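Local coordinates for Glyco_hydro_cc domain-containing protein (Trichoderma gamsii, PDB 6UBD) that probably binds beta-1,3-glucan oligosaccharides, as an oligosaccharide-binding member of glycoside hydrolase family 128, at residues 196-201 against 237-242; 28-33 against 49-54; 40-45 against 252-257. All coordinates share one frame; numbering follows the deposited sequence. Where two conformers were deposited one is given.

From the N terminus, residues 28-33 come first, and interaction 2 closes a short loop when they meet 49-54. Strand 35-38 and residues 40-45 lie in that loop. Interaction 3 pairs 40-45 with 252-257 near the other end of the chain, so interactions 2 and 3 cross. They touch where Leu43 packs on Leu50 and Trp53. Interaction 1, between strands 197-206 and 237-243, falls wholly within the span of interaction 3 and follows interaction 2 in series. Interactions 1 and 2 meet at the N-terminal ends of the (beta/alpha)8 barrel strands, where Trp198 NE1 bonds Leu28 O. Interactions 1 and 3 meet through Tyr242 and Trp252. Together they join first and last parts of the barrel.

Interaction 1 of 3, residues 196-201 against 237-242; sequences PLWVTE and VLAYAY
The indole of Trp198 receives Ala239 on one face. The methyl CB of Ala239 sits 3.5 Å from the centroid of the five-membered ring of Trp198, only 7° off the ring normal, a CH-pi contact. It is displaced from the middle of the whole indole toward its rim. Phe169 stacks on the same indole, and Trp52 meets it with the ring planes at about 50°. The ring nitrogen NE1 is spent on Leu28 O. The ring of Tyr240 takes no such place. Its CG lies between the backbone N and the carbonyl carbon (chi1 56°), and the ring leads away from strand 197-201. Its hydroxyl bonds Glu232, and Tyr268 and Ile272 of helix 263-273 pack on it. Its side chain meets the other strand through CB, 4.0 Å from Val199 CB, and Tyr240 CA sends a CA-H...O contact to Val199 O.

The two strands run parallel, with axes 4.6 Å apart. They are the last two strands of a (beta/alpha)8 barrel, joined by helix 217-233 in a beta-alpha-beta crossover. Leu197, Val199, Val237 and Tyr240 point to the outer, helix-covered face of the sheet, where Phe231 packs on both valines. Trp198 and Ala239 point into the barrel.

Backbone hydrogen bonds tie the strands. Leu238 N donates to Leu197 O over 2.8 Å, in a nearly straight bond that meets the acceptor almost end-on to its C=O. Val199 N donates to Ala239 O over 2.9 Å, with the donor tilted out of the carbonyl plane. The NH of Ala239 is buried and has no partner in the model. At the strand starts, Pro196 and Leu238 lie side by side, and Pro196 CB touches Leu238 CD1 at 3.5 Å.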
loop_
_atom_site.group_PDB
_atom_site.type_symbol
_atom_site.label_atom_id
_atom_site.label_comp_id
_atom_site.label_asym_id
_atom_site.label_seq_id
_atom_site.Cartn_x
_atom_site.Cartn_y
_atom_site.Cartn_z
ATOM N N PRO A 196 -10.407 2.484 -9.581
ATOM C CA PRO A 196 -9.146 3.206 -9.350
ATOM C C PRO A 196 -8.140 2.394 -8.518
ATOM O O PRO A 196 -8.549 1.563 -7.643
ATOM C CB PRO A 196 -9.597 4.468 -8.593
ATOM C CG PRO A 196 -11.045 4.638 -8.996
ATOM C CD PRO A 196 -11.582 3.256 -9.129
ATOM N N LEU A 197 -6.850 2.618 -8.764
ATOM C CA LEU A 197 -5.763 1.892 -8.121
ATOM C C LEU A 197 -5.087 2.710 -7.027
ATOM O O LEU A 197 -4.792 3.938 -7.243
ATOM C CB LEU A 197 -4.717 1.533 -9.187
ATOM C CG LEU A 197 -5.204 0.834 -10.464
ATOM C CD1 LEU A 197 -4.054 0.661 -11.445
ATOM C CD2 LEU A 197 -5.956 -0.520 -10.165
ATOM N N TRP A 198 -4.700 2.072 -5.935
ATOM C CA TRP A 198 -3.683 2.583 -4.986
ATOM C C TRP A 198 -2.516 1.636 -4.991
ATOM O O TRP A 198 -2.676 0.395 -4.825
ATOM C CB TRP A 198 -4.203 2.669 -3.558
ATOM C CG TRP A 198 -5.173 3.765 -3.215
ATOM C CD1 TRP A 198 -6.019 4.428 -4.053
ATOM C CD2 TRP A 198 -5.368 4.310 -1.895
ATOM N NE1 TRP A 198 -6.756 5.360 -3.338
ATOM C CE2 TRP A 198 -6.367 5.308 -2.018
ATOM C CE3 TRP A 198 -4.769 4.085 -0.668
ATOM C CZ2 TRP A 198 -6.800 6.041 -0.924
ATOM C CZ3 TRP A 198 -5.193 4.836 0.419
ATOM C CH2 TRP A 198 -6.185 5.802 0.272
ATOM N N VAL A 199 -1.292 2.192 -5.218
ATOM C CA VAL A 199 -0.046 1.399 -5.116
ATOM C C VAL A 199 0.425 1.483 -3.674
ATOM O O VAL A 199 1.049 2.468 -3.267
ATOM C CB VAL A 199 1.029 1.912 -6.098
ATOM C CG1 VAL A 199 2.292 1.031 -6.057
ATOM C CG2 VAL A 199 0.500 1.933 -7.518
ATOM N N THR A 200 0.039 0.512 -2.857
ATOM C CA THR A 200 0.164 0.634 -1.392
ATOM C C THR A 200 1.563 0.230 -0.878
ATOM O O THR A 200 1.887 0.526 0.298
ATOM C CB THR A 200 -0.992 -0.102 -0.706
ATOM O OG1 THR A 200 -0.883 -1.492 -1.059
ATOM C CG2 THR A 200 -2.366 0.491 -1.056
ATOM N N GLU A 201 2.328 -0.446 -1.728
ATOM C CA GLU A 201 3.799 -0.607 -1.526
ATOM C C GLU A 201 4.425 -0.650 -2.914
ATOM O O GLU A 201 3.897 -1.281 -3.804
ATOM C CB GLU A 201 4.236 -1.901 -0.848
ATOM C CG GLU A 201 3.803 -2.051 0.626
ATOM C CD GLU A 201 4.282 -3.374 1.189
ATOM O OE1 GLU A 201 5.419 -3.751 0.890
ATOM O OE2 GLU A 201 3.558 -4.020 1.939
ATOM N N VAL A 237 -4.187 5.674 -11.450
ATOM C CA VAL A 237 -3.448 5.614 -10.182
ATOM C C VAL A 237 -3.845 6.819 -9.343
ATOM O O VAL A 237 -3.504 7.945 -9.694
ATOM C CB VAL A 237 -1.931 5.549 -10.398
ATOM C CG1 VAL A 237 -1.194 5.568 -9.062
ATOM C CG2 VAL A 237 -1.559 4.258 -11.172
ATOM N N LEU A 238 -4.538 6.599 -8.222
ATOM C CA LEU A 238 -5.027 7.735 -7.383
ATOM C C LEU A 238 -4.183 7.909 -6.104
ATOM O O LEU A 238 -4.383 8.935 -5.440
ATOM C CB LEU A 238 -6.523 7.581 -7.090
ATOM C CG LEU A 238 -7.434 7.779 -8.312
ATOM C CD1 LEU A 238 -8.851 7.849 -7.891
ATOM C CD2 LEU A 238 -7.055 8.989 -9.211
ATOM N N ALA A 239 -3.274 6.989 -5.779
ATOM C CA ALA A 239 -2.391 7.091 -4.590
ATOM C C ALA A 239 -1.249 6.126 -4.776
ATOM O O ALA A 239 -1.409 5.063 -5.417
ATOM C CB ALA A 239 -3.170 6.778 -3.317
ATOM N N TYR A 240 -0.080 6.469 -4.203
ATOM C CA TYR A 240 1.091 5.573 -4.213
ATOM C C TYR A 240 1.885 5.742 -2.914
ATOM O O TYR A 240 1.851 6.839 -2.320
ATOM C CB TYR A 240 1.966 5.770 -5.458
ATOM C CG TYR A 240 2.460 7.174 -5.700
ATOM C CD1 TYR A 240 3.589 7.681 -5.011
ATOM C CD2 TYR A 240 1.807 8.006 -6.595
ATOM C CE1 TYR A 240 4.037 9.001 -5.218
ATOM C CE2 TYR A 240 2.271 9.319 -6.832
ATOM C CZ TYR A 240 3.381 9.810 -6.124
ATOM O OH TYR A 240 3.843 11.131 -6.316
ATOM N N ALA A 241 2.673 4.765 -2.536
ATOM C CA ALA A 241 3.397 4.787 -1.257
ATOM C C ALA A 241 4.712 3.985 -1.329
ATOM O O ALA A 241 4.740 2.780 -1.573
ATOM C CB ALA A 241 2.532 4.259 -0.135
ATOM N N TYR A 242 5.845 4.693 -1.096
ATOM C CA TYR A 242 7.215 4.104 -0.982
ATOM C C TYR A 242 7.297 3.253 0.306
ATOM O O TYR A 242 7.009 3.831 1.349
ATOM C CB TYR A 242 8.211 5.288 -0.972
ATOM C CG TYR A 242 9.695 4.985 -1.039
ATOM C CD1 TYR A 242 10.312 4.193 -0.084
ATOM C CD2 TYR A 242 10.484 5.521 -2.058
ATOM C CE1 TYR A 242 11.678 3.929 -0.146
ATOM C CE2 TYR A 242 11.854 5.317 -2.108
ATOM C CZ TYR A 242 12.463 4.540 -1.145
ATOM O OH TYR A 242 13.842 4.331 -1.273
#

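Interaction 2 of 3, residues 28-33 against 49-54; sequences LTPNGR and HLSWWH
Pro30 and Trp52 cross at a slant. Pro30 CG rests over one face of the indole, 4.2 Å from the centroid of the five-membered ring of Trp52, a CH-pi contact. Trp52 CG lies between its backbone N and carbonyl carbon (chi1 70°), which brings the ring under the proline. Trp52 NE1 bonds Lys34 O, which helps to fix the ring. Next to it, Ser51 points at the turn formed by 30-33. Its hydroxyl donates to Arg33 O over 2.7 Å, tilted from the carbonyl plane. The turn itself is closed by Arg33 N bonding Pro30 O. A water bridges Asn31 ND2 and Ser51 O.

Arg33 lies alongside residues 49-51. Its CB packs on Ser51 CB at 3.8 Å. Its side chain is extended from CG to NE and runs past the carbonyl of Leu50, with Arg33 CD 3.6 Å from Leu50 O. At the end, Arg33 NH1 makes a weak, bent bond of 3.1 Å to Leu50 O. Its stronger partner is Asp48 O. An alanine here would take away the guanidinium and is likely to leave the carbonyls of Asp48 and Leu50 without this donor, and Leu50 O without its aliphatic neighbour.

Just before Pro30, the hydroxyl of Thr29 bonds Leu238 O, which ties this segment to strand 237-243. The arrangement is that of an N-terminal segment laid across the bottom of a (beta/alpha)8 barrel, at the N-terminal ends of its strands, with a proline set on an inward-facing tryptophan.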
loop_
_atom_site.group_PDB
_atom_site.type_symbol
_atom_site.label_atom_id
_atom_site.label_comp_id
_atom_site.label_asym_id
_atom_site.label_seq_id
_atom_site.Cartn_x
_atom_site.Cartn_y
_atom_site.Cartn_z
ATOM N N LEU A 28 -11.094 9.612 -3.814
ATOM C CA LEU A 28 -10.209 8.408 -3.845
ATOM C C LEU A 28 -8.740 8.806 -3.979
ATOM O O LEU A 28 -7.902 7.916 -3.736
ATOM C CB LEU A 28 -10.738 7.338 -4.806
ATOM C CG LEU A 28 -12.061 6.686 -4.405
ATOM C CD1 LEU A 28 -12.464 5.573 -5.380
ATOM C CD2 LEU A 28 -12.055 6.126 -2.978
ATOM N N THR A 29 -8.405 10.056 -4.255
ATOM C CA THR A 29 -7.065 10.609 -3.950
ATOM C C THR A 29 -7.129 11.313 -2.600
ATOM O O THR A 29 -7.953 12.234 -2.454
ATOM C CB THR A 29 -6.569 11.588 -5.015
ATOM O OG1 THR A 29 -6.300 10.836 -6.192
ATOM C CG2 THR A 29 -5.313 12.348 -4.628
ATOM N N PRO A 30 -6.339 10.931 -1.558
ATOM C CA PRO A 30 -6.417 11.636 -0.277
ATOM C C PRO A 30 -5.975 13.092 -0.433
ATOM O O PRO A 30 -4.869 13.411 -0.921
ATOM C CB PRO A 30 -5.464 10.860 0.643
ATOM C CG PRO A 30 -5.428 9.492 0.017
ATOM C CD PRO A 30 -5.434 9.785 -1.470
ATOM N N ASN A 31 -6.806 13.994 0.099
ATOM C CA ASN A 31 -6.553 15.446 0.229
ATOM C C ASN A 31 -5.687 16.022 -0.919
ATOM O O ASN A 31 -4.658 16.684 -0.647
ATOM C CB ASN A 31 -5.879 15.711 1.577
ATOM C CG ASN A 31 -5.845 17.186 1.901
ATOM O OD1 ASN A 31 -6.726 17.939 1.464
ATOM N ND2 ASN A 31 -4.863 17.577 2.683
ATOM N N GLY A 32 -6.072 15.797 -2.170
ATOM C CA GLY A 32 -5.470 16.469 -3.331
ATOM C C GLY A 32 -4.077 16.012 -3.731
ATOM O O GLY A 32 -3.499 16.680 -4.631
ATOM N N ARG A 33 -3.506 14.954 -3.151
ATOM C CA ARG A 33 -2.139 14.511 -3.551
ATOM C C ARG A 33 -2.122 12.993 -3.620
ATOM O O ARG A 33 -2.561 12.330 -2.636
ATOM C CB ARG A 33 -1.029 14.963 -2.560
ATOM C CG ARG A 33 -1.053 16.423 -2.149
ATOM C CD ARG A 33 -0.070 16.745 -1.044
ATOM N NE ARG A 33 -0.248 18.137 -0.692
ATOM C CZ ARG A 33 0.569 18.772 0.126
ATOM N NH1 ARG A 33 1.530 18.096 0.718
ATOM N NH2 ARG A 33 0.501 20.082 0.337
ATOM N N HIS A 49 5.227 17.081 1.595
ATOM C CA HIS A 49 4.907 16.792 0.166
ATOM C C HIS A 49 3.955 15.592 0.032
ATOM O O HIS A 49 3.652 15.187 -1.128
ATOM C CB HIS A 49 6.212 16.530 -0.621
ATOM C CG HIS A 49 7.229 17.599 -0.463
ATOM N ND1 HIS A 49 7.038 18.866 -0.895
ATOM C CD2 HIS A 49 8.459 17.517 0.090
ATOM C CE1 HIS A 49 8.080 19.600 -0.543
ATOM N NE2 HIS A 49 8.980 18.759 0.035
ATOM N N LEU A 50 3.533 15.000 1.161
ATOM C CA LEU A 50 2.592 13.861 1.190
ATOM C C LEU A 50 1.207 14.341 1.493
ATOM O O LEU A 50 1.014 15.432 2.114
ATOM C CB LEU A 50 3.042 12.860 2.249
ATOM C CG LEU A 50 4.428 12.248 2.095
ATOM C CD1 LEU A 50 4.651 11.241 3.192
ATOM C CD2 LEU A 50 4.685 11.570 0.747
ATOM N N SER A 51 0.211 13.467 1.251
ATOM C CA SER A 51 -1.152 13.648 1.836
ATOM C C SER A 51 -1.486 12.560 2.880
ATOM O O SER A 51 -2.463 12.773 3.666
ATOM C CB SER A 51 -2.235 13.654 0.751
ATOM O OG SER A 51 -2.140 12.442 0.030
ATOM N N TRP A 52 -0.840 11.399 2.832
ATOM C CA TRP A 52 -1.327 10.215 3.573
ATOM C C TRP A 52 -0.231 9.279 3.950
ATOM O O TRP A 52 0.897 9.321 3.345
ATOM C CB TRP A 52 -2.358 9.431 2.726
ATOM C CG TRP A 52 -1.850 8.698 1.526
ATOM C CD1 TRP A 52 -1.508 9.249 0.324
ATOM C CD2 TRP A 52 -1.626 7.281 1.428
ATOM N NE1 TRP A 52 -1.122 8.260 -0.530
ATOM C CE2 TRP A 52 -1.180 7.021 0.105
ATOM C CE3 TRP A 52 -1.820 6.194 2.309
ATOM C CZ2 TRP A 52 -0.937 5.722 -0.348
ATOM C CZ3 TRP A 52 -1.552 4.938 1.836
ATOM C CH2 TRP A 52 -1.146 4.707 0.529
ATOM N N TRP A 53 -0.423 8.366 4.875
ATOM C CA TRP A 53 0.500 7.218 5.129
ATOM C C TRP A 53 -0.273 6.022 5.689
ATOM O O TRP A 53 -1.390 6.215 6.229
ATOM C CB TRP A 53 1.675 7.584 6.042
ATOM C CG TRP A 53 1.564 7.427 7.532
ATOM C CD1 TRP A 53 2.235 6.505 8.308
ATOM C CD2 TRP A 53 0.818 8.255 8.466
ATOM N NE1 TRP A 53 2.001 6.729 9.651
ATOM C CE2 TRP A 53 1.116 7.775 9.766
ATOM C CE3 TRP A 53 -0.100 9.298 8.315
ATOM C CZ2 TRP A 53 0.541 8.334 10.921
ATOM C CZ3 TRP A 53 -0.668 9.852 9.451
ATOM C CH2 TRP A 53 -0.334 9.377 10.728
ATOM N N HIS A 54 0.322 4.866 5.628
ATOM C CA HIS A 54 -0.114 3.676 6.370
ATOM C C HIS A 54 1.071 3.021 7.064
ATOM O O HIS A 54 2.222 3.355 6.697
ATOM C CB HIS A 54 -0.945 2.701 5.511
ATOM C CG HIS A 54 -0.095 1.787 4.672
ATOM N ND1 HIS A 54 0.315 0.573 5.132
ATOM C CD2 HIS A 54 0.310 1.882 3.371
ATOM C CE1 HIS A 54 0.954 -0.059 4.160
ATOM N NE2 HIS A 54 0.977 0.722 3.070
HETATM O O HOH W 1 -3.348 15.442 4.160
#

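Interaction 3 of 3, residues 40-45 against 252-257; sequences DTALAF and WPPVNS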
loop_
_atom_site.group_PDB
_atom_site.type_symbol
_atom_site.label_atom_id
_atom_site.label_comp_id
_atom_site.label_asym_id
_atom_site.label_seq_id
_atom_site.Cartn_x
_atom_site.Cartn_y
_atom_site.Cartn_z
ATOM N N ASP A 40 6.992 4.474 8.481
ATOM C CA ASP A 40 7.191 5.814 9.047
ATOM C C ASP A 40 8.672 6.181 9.243
ATOM O O ASP A 40 8.925 7.232 9.800
ATOM C CB ASP A 40 6.333 6.034 10.305
ATOM C CG ASP A 40 6.584 4.955 11.359
ATOM O OD1 ASP A 40 7.762 4.499 11.477
ATOM O OD2 ASP A 40 5.568 4.530 12.017
ATOM N N THR A 41 9.619 5.360 8.814
ATOM C CA THR A 41 11.039 5.735 9.112
ATOM C C THR A 41 11.473 7.083 8.477
ATOM O O THR A 41 12.239 7.790 9.148
ATOM C CB THR A 41 12.013 4.639 8.686
ATOM O OG1 THR A 41 11.980 4.408 7.264
ATOM C CG2 THR A 41 11.786 3.362 9.460
ATOM N N ALA A 42 10.926 7.409 7.299
ATOM C CA ALA A 42 11.331 8.646 6.560
ATOM C C ALA A 42 10.219 9.694 6.619
ATOM O O ALA A 42 10.292 10.722 5.944
ATOM C CB ALA A 42 11.687 8.370 5.120
ATOM N N LEU A 43 9.172 9.456 7.429
ATOM C CA LEU A 43 7.963 10.301 7.374
ATOM C C LEU A 43 8.257 11.764 7.723
ATOM O O LEU A 43 7.619 12.640 7.106
ATOM C CB LEU A 43 6.920 9.639 8.260
ATOM C CG LEU A 43 5.469 10.123 8.191
ATOM C CD1 LEU A 43 4.985 10.081 6.762
ATOM C CD2 LEU A 43 4.574 9.346 9.159
ATOM N N ALA A 44 9.141 12.026 8.692
ATOM C CA ALA A 44 9.442 13.432 9.051
ATOM C C ALA A 44 10.020 14.163 7.840
ATOM O O ALA A 44 9.735 15.371 7.624
ATOM C CB ALA A 44 10.348 13.550 10.260
ATOM N N PHE A 45 10.892 13.533 7.089
ATOM C CA PHE A 45 11.593 14.178 5.944
ATOM C C PHE A 45 10.607 14.424 4.779
ATOM O O PHE A 45 10.756 15.437 4.060
ATOM C CB PHE A 45 12.747 13.296 5.449
ATOM C CG PHE A 45 13.796 12.931 6.464
ATOM C CD1 PHE A 45 14.560 13.915 7.021
ATOM C CD2 PHE A 45 13.964 11.619 6.908
ATOM C CE1 PHE A 45 15.590 13.575 7.890
ATOM C CE2 PHE A 45 14.928 11.293 7.859
ATOM C CZ PHE A 45 15.726 12.275 8.358
ATOM N N TRP A 252 17.796 0.279 -0.982
ATOM C CA TRP A 252 16.409 0.804 -1.016
ATOM C C TRP A 252 16.002 1.536 0.265
ATOM O O TRP A 252 15.229 2.518 0.173
ATOM C CB TRP A 252 15.445 -0.380 -1.345
ATOM C CG TRP A 252 14.037 0.094 -1.480
ATOM C CD1 TRP A 252 13.053 0.046 -0.517
ATOM C CD2 TRP A 252 13.471 0.841 -2.565
ATOM N NE1 TRP A 252 11.961 0.731 -0.945
ATOM C CE2 TRP A 252 12.182 1.275 -2.177
ATOM C CE3 TRP A 252 13.955 1.248 -3.814
ATOM C CZ2 TRP A 252 11.376 2.032 -3.020
ATOM C CZ3 TRP A 252 13.179 2.008 -4.645
ATOM C CH2 TRP A 252 11.886 2.422 -4.249
ATOM N N PRO A 253 16.432 1.129 1.476
ATOM C CA PRO A 253 15.904 1.802 2.683
ATOM C C PRO A 253 16.028 3.323 2.598
ATOM O O PRO A 253 17.100 3.828 2.227
ATOM C CB PRO A 253 16.753 1.253 3.848
ATOM C CG PRO A 253 17.038 -0.119 3.384
ATOM C CD PRO A 253 17.276 -0.025 1.874
ATOM N N PRO A 254 14.952 4.094 2.937
ATOM C CA PRO A 254 15.004 5.553 2.721
ATOM C C PRO A 254 15.767 6.307 3.826
ATOM O O PRO A 254 15.886 7.544 3.642
ATOM C CB PRO A 254 13.520 5.908 2.679
ATOM C CG PRO A 254 12.886 4.873 3.592
ATOM C CD PRO A 254 13.621 3.586 3.303
ATOM N N VAL A 255 16.247 5.638 4.876
ATOM C CA VAL A 255 17.007 6.273 5.993
ATOM C C VAL A 255 18.314 5.484 6.179
ATOM O O VAL A 255 18.309 4.256 6.162
ATOM C CB VAL A 255 16.191 6.283 7.306
ATOM C CG1 VAL A 255 16.972 7.017 8.406
ATOM C CG2 VAL A 255 14.851 6.948 7.148
ATOM N N ASN A 256 19.426 6.238 6.258
ATOM C CA ASN A 256 20.782 5.681 6.526
ATOM C C ASN A 256 20.917 5.164 7.980
ATOM O O ASN A 256 20.117 5.535 8.837
ATOM C CB ASN A 256 21.827 6.768 6.328
ATOM C CG ASN A 256 22.033 7.258 4.908
ATOM O OD1 ASN A 256 22.091 6.446 3.988
ATOM N ND2 ASN A 256 22.236 8.568 4.756
ATOM N N SER A 257 21.947 4.341 8.251
ATOM C CA SER A 257 22.177 3.814 9.622
ATOM C C SER A 257 22.370 4.971 10.626
ATOM O O SER A 257 21.953 4.761 11.829
ATOM C CB SER A 257 23.355 2.842 9.666
ATOM O OG SER A 257 23.300 1.858 8.635
#
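Thr41 meets Pro254 and Val255 where the chain turns into helix 43-46. Its OG1 lies 3.8 Å from Pro254 CG, a packing contact, with the two side chains at about a right angle. The polar partner of that hydroxyl is Asp244. The carbonyl of Thr41 carries the closest approach, with its O 3.4 Å from Val255 CG2. Thr41 and Ala42 are the middle residues of a type I turn from Asp40 to Leu43. Ala42 then takes the N-cap position of the helix. Its methyl points at the other segment and touches both neighbours, Pro254 CB at 3.9 Å and Val255 CG2 at 4.0 Å. One methyl of Val255 thus serves several contacts. That branch stands anti to its own carbonyl carbon, which turns it toward the helix start. One helical turn on, the ring of Phe45 offers its edge to the same methyl, with Phe45 CE2 4.4 Å from Val255 CG2. Leu261 also touches this ring.

No hydrogen bond joins the segments. They follow the first and last barrel strands, 35-38 and 237-243, one as a turn into helix 43-46, the other as a loop. The contact lies on the C-terminal side of the (beta/alpha)8 barrel.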